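Local coordinates for aldehyde dehydrogenase (Anabaena variabilis, PDB 4H7N), which probably oxidises aldehydes to carboxylic acids with NAD+ as the electron acceptor, at the interface of chains A and B. Coordinates in Å, arbitrary orientation; residue numbers count along the deposited sequence, not the author numbering. Chains: chain A/B, Aldehyde dehydrogenase.

Contact 1: the interface of chains A and B. Residues chain A 120, 122, 457-458; chain B 430-431.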
# COMPACT_ATOMS: atom_id res chain seq x y z
N LEU A 120 21.22 8.39 -11.86
CA LEU A 120 19.88 8.24 -11.36
C LEU A 120 19.44 9.52 -10.67
O LEU A 120 20.16 10.05 -9.80
CB LEU A 120 19.85 7.06 -10.37
CG LEU A 120 18.53 6.90 -9.58
CD1 LEU A 120 17.38 6.45 -10.48
CD2 LEU A 120 18.72 5.92 -8.43
N GLN A 122 15.84 10.97 -8.61
CA GLN A 122 14.53 10.56 -8.08
C GLN A 122 13.66 11.79 -7.88
O GLN A 122 14.16 12.86 -7.56
CB GLN A 122 14.71 9.85 -6.75
CG GLN A 122 15.56 8.58 -6.78
CD GLN A 122 14.77 7.28 -7.14
OE1 GLN A 122 15.32 6.18 -7.13
NE2 GLN A 122 13.48 7.43 -7.46
N GLN A 457 9.19 8.52 -8.78
CA GLN A 457 9.59 8.46 -10.18
C GLN A 457 11.09 8.37 -10.25
O GLN A 457 11.78 9.16 -9.60
CB GLN A 457 9.23 9.76 -10.89
CG GLN A 457 7.87 9.84 -11.44
CD GLN A 457 7.70 11.05 -12.37
OE1 GLN A 457 8.11 12.16 -12.06
NE2 GLN A 457 7.07 10.82 -13.49
N ALA A 458 11.61 7.43 -11.01
CA ALA A 458 13.05 7.33 -11.25
C ALA A 458 13.39 7.83 -12.66
O ALA A 458 12.62 7.61 -13.62
CB ALA A 458 13.51 5.90 -11.05
N GLY B 430 16.66 2.53 -8.75
CA GLY B 430 15.57 3.48 -9.00
C GLY B 430 14.24 3.05 -8.40
O GLY B 430 13.62 2.08 -8.85
N GLU B 431 13.81 3.76 -7.36
CA GLU B 431 12.53 3.51 -6.72
C GLU B 431 11.45 4.08 -7.61
O GLU B 431 11.56 5.23 -8.06
CB GLU B 431 12.46 4.27 -5.42
CG GLU B 431 13.38 3.80 -4.34
CD GLU B 431 12.88 4.35 -3.03
OE1 GLU B 431 13.35 5.47 -2.69
OE2 GLU B 431 11.98 3.70 -2.44

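Contact 2: the interface of chains A and B. Residues chain A 416-418, 420, 423, 427; chain B 118, 459-462.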
# COMPACT_ATOMS: atom_id res chain seq x y z
N ILE A 416 2.53 -1.38 20.79
CA ILE A 416 2.34 -1.87 22.10
C ILE A 416 2.91 -0.86 23.09
O ILE A 416 4.09 -0.50 23.05
CB ILE A 416 2.99 -3.23 22.34
CG1 ILE A 416 2.75 -4.19 21.15
CG2 ILE A 416 2.60 -3.80 23.71
CD1 ILE A 416 1.37 -4.69 20.99
N SER A 417 2.07 -0.45 24.00
CA SER A 417 2.51 0.43 25.11
C SER A 417 3.09 -0.43 26.22
O SER A 417 2.52 -1.46 26.54
CB SER A 417 1.33 1.25 25.62
OG SER A 417 0.91 2.22 24.65
N ILE A 418 4.22 0.02 26.81
CA ILE A 418 4.96 -0.75 27.74
C ILE A 418 5.03 0.03 29.07
O ILE A 418 5.57 1.15 29.13
CB ILE A 418 6.40 -1.02 27.23
CG1 ILE A 418 6.39 -1.74 25.87
CG2 ILE A 418 7.12 -1.84 28.26
CD1 ILE A 418 5.82 -3.16 25.90
N ASP A 420 2.63 1.44 30.33
CA ASP A 420 1.66 2.49 30.11
C ASP A 420 0.58 1.95 29.18
O ASP A 420 0.68 0.80 28.70
CB ASP A 420 2.35 3.68 29.48
CG ASP A 420 1.71 4.99 29.86
OD1 ASP A 420 0.46 5.02 30.09
OD2 ASP A 420 2.47 5.99 29.89
N LEU A 423 -0.68 4.78 24.47
CA LEU A 423 0.23 5.89 24.21
C LEU A 423 0.08 6.45 22.85
O LEU A 423 0.28 7.67 22.67
CB LEU A 423 1.69 5.52 24.50
CG LEU A 423 1.98 5.46 25.98
CD1 LEU A 423 3.30 4.79 26.25
CD2 LEU A 423 1.95 6.87 26.59
N MSE A 427 0.71 10.34 21.24
CA MSE A 427 1.95 10.49 20.55
C MSE A 427 1.87 9.96 19.18
O MSE A 427 1.25 8.96 18.93
CB MSE A 427 2.96 9.57 21.14
CG MSE A 427 3.01 9.95 22.57
SE MSE A 427 4.23 8.60 23.21
CE MSE A 427 5.86 9.49 22.52
N ILE B 118 9.12 8.81 27.46
CA ILE B 118 8.69 7.72 26.54
C ILE B 118 9.84 7.43 25.57
O ILE B 118 10.28 8.29 24.84
CB ILE B 118 7.41 8.02 25.75
CG1 ILE B 118 6.24 8.40 26.63
CG2 ILE B 118 7.01 6.82 24.86
CD1 ILE B 118 5.83 7.34 27.63
N PHE B 459 7.05 -0.11 19.89
CA PHE B 459 6.92 -0.29 21.32
C PHE B 459 7.24 1.05 22.01
O PHE B 459 8.37 1.57 21.92
CB PHE B 459 7.86 -1.38 21.83
CG PHE B 459 7.69 -2.71 21.13
CD1 PHE B 459 6.80 -3.62 21.57
CD2 PHE B 459 8.38 -2.98 19.96
CE1 PHE B 459 6.63 -4.82 20.94
CE2 PHE B 459 8.21 -4.21 19.32
CZ PHE B 459 7.34 -5.13 19.82
N LEU B 460 6.25 1.57 22.72
CA LEU B 460 6.36 2.86 23.30
C LEU B 460 6.44 2.62 24.80
O LEU B 460 5.51 2.10 25.42
CB LEU B 460 5.14 3.68 22.90
CG LEU B 460 5.07 4.19 21.47
CD1 LEU B 460 3.77 4.86 21.15
CD2 LEU B 460 6.15 5.22 21.26
N ILE B 461 7.57 3.01 25.38
CA ILE B 461 7.97 2.53 26.68
C ILE B 461 8.03 3.67 27.70
O ILE B 461 8.79 4.57 27.53
CB ILE B 461 9.37 1.91 26.57
CG1 ILE B 461 9.36 0.74 25.57
CG2 ILE B 461 9.85 1.41 27.92
CD1 ILE B 461 10.74 0.46 25.00
N LYS B 462 7.15 3.65 28.71
CA LYS B 462 7.25 4.59 29.83
C LYS B 462 8.42 4.23 30.74
O LYS B 462 8.49 3.13 31.30
CB LYS B 462 5.96 4.63 30.64
CG LYS B 462 6.01 5.59 31.81
CD LYS B 462 4.72 5.52 32.59
CE LYS B 462 4.72 6.41 33.83
NZ LYS B 462 4.70 7.87 33.49

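Contact 1: the interface of chains A and B
B:Gly430 meets two aliphatic groups of chain A at the small apolar centre of this contact. Its CA lies 3.8 Å from the delta-methyl CD1 of A:Leu120. The beta-methyl CB of A:Ala458 touches the same B:Gly430 CA, also at 3.8 Å. A:Ala458 CB also packs 3.6 Å from the backbone O of B:Glu431, so this oxygen has an apolar neighbour as well as a polar partner. A:Leu120 reaches out with CG anti to its backbone N (chi1 171°), which carries both delta-methyls to the glycine. A:Leu120 CD2 lies 4.0 Å from B:Gly430 N.

Further out, A:Gln122 sets the edge of its side-chain amide against the backbone of B:Glu431. The side-chain carbonyl OE1 of A:Gln122 lies 3.3 Å from B:Gly430 CA. A:Gln122 OE1 accepts a hydrogen bond from the backbone N of B:Glu431 at 2.9 Å. This donor arrives in the carbonyl plane, on a lone pair of OE1. The side-chain amide NE2 of A:Gln122 in turn donates to the backbone O of B:Glu431 at 3.0 Å. That bond is nearly straight, 170° at the hydrogen, and uses a lone pair of the backbone oxygen. The acceptor lies close to the plane of the glutamine amide. One flat amide thus pairs edge-on with the N and O of one residue. The two bonds together should fix both its rotation and which end faces which. The glutamine chain bends at chi2 (-86°) to present the amide this way.

The chain A residues belong to strands 118-126 and 454-462, and the chain B residues to a loop. In aldehyde dehydrogenases such strands form the oligomerisation arm. The site ties the arm of one subunit to a loop of the other through backbone recognition, and probably steadies that loop in the dimer.

Contact 2: the interface of chains A and B
A:Ile418 N donates to the backbone O of B:Leu460 at 2.8 Å. This is part of the parallel strand pairing by which aldehyde dehydrogenases join the oligomerisation arm of one subunit to the catalytic-domain sheet of the other. Strand 415-418 of chain A runs beside strand 454-462 of chain B. B:Leu460 N gives a hydrogen bond to A:Ile416 O at 3.0 Å. B:Lys462 N donates to A:Ile418 O at 3.0 Å.

On one face of the paired strands, A:Ile416 and B:Phe459 point the same way. A:Ile416 CB lies 3.9 Å from B:Phe459 CD1, above the ring plane at the CD1-CE1 rim, with CG1 beside CE1. A:Ile418 and B:Ile461 also run alongside each other, with CG1 of the latter 3.8 Å from A:Ile418 CB.

On the other face, A:Leu423 meets B:Ile118 tip to tip, CD1 to CD1 at 3.9 Å. A:Leu423 CB also packs on B:Leu460 CD1. A:Ser417 OG accepts a hydrogen bond from A:Leu423 N at 3.0 Å, which holds the start of 3-10 helix 423-425 near strand 415-418. A:Met427, a poorly ordered selenomethionine, lies across the CG2 branch of B:Ile118.

At the rim, B:Lys462 has CG anti to its backbone N (chi1 -180°), which lays CD beside the A:Asp420 carboxylate. B:Lys462 NZ stays 4.6 Å from A:Asp420 OD2, without direct contact.

Contact 1 and contact 2 lie about 36 Å apart, measured between the centres of their C-alpha atoms. Both use strands 118-126 and 454-462, from chain A in contact 1 and chain B in contact 2. The receiving subunit offers the stretch from 423 to 431 in both, from chain B in contact 1 and chain A in contact 2. By the two-fold symmetry, each arm takes part in both kinds of contact. Contact 2 centres about 16 Å from A:Glu232, the predicted active-site residue, and contact 1 about 28 Å. The exchange of arms is consistent with a family-type dimer.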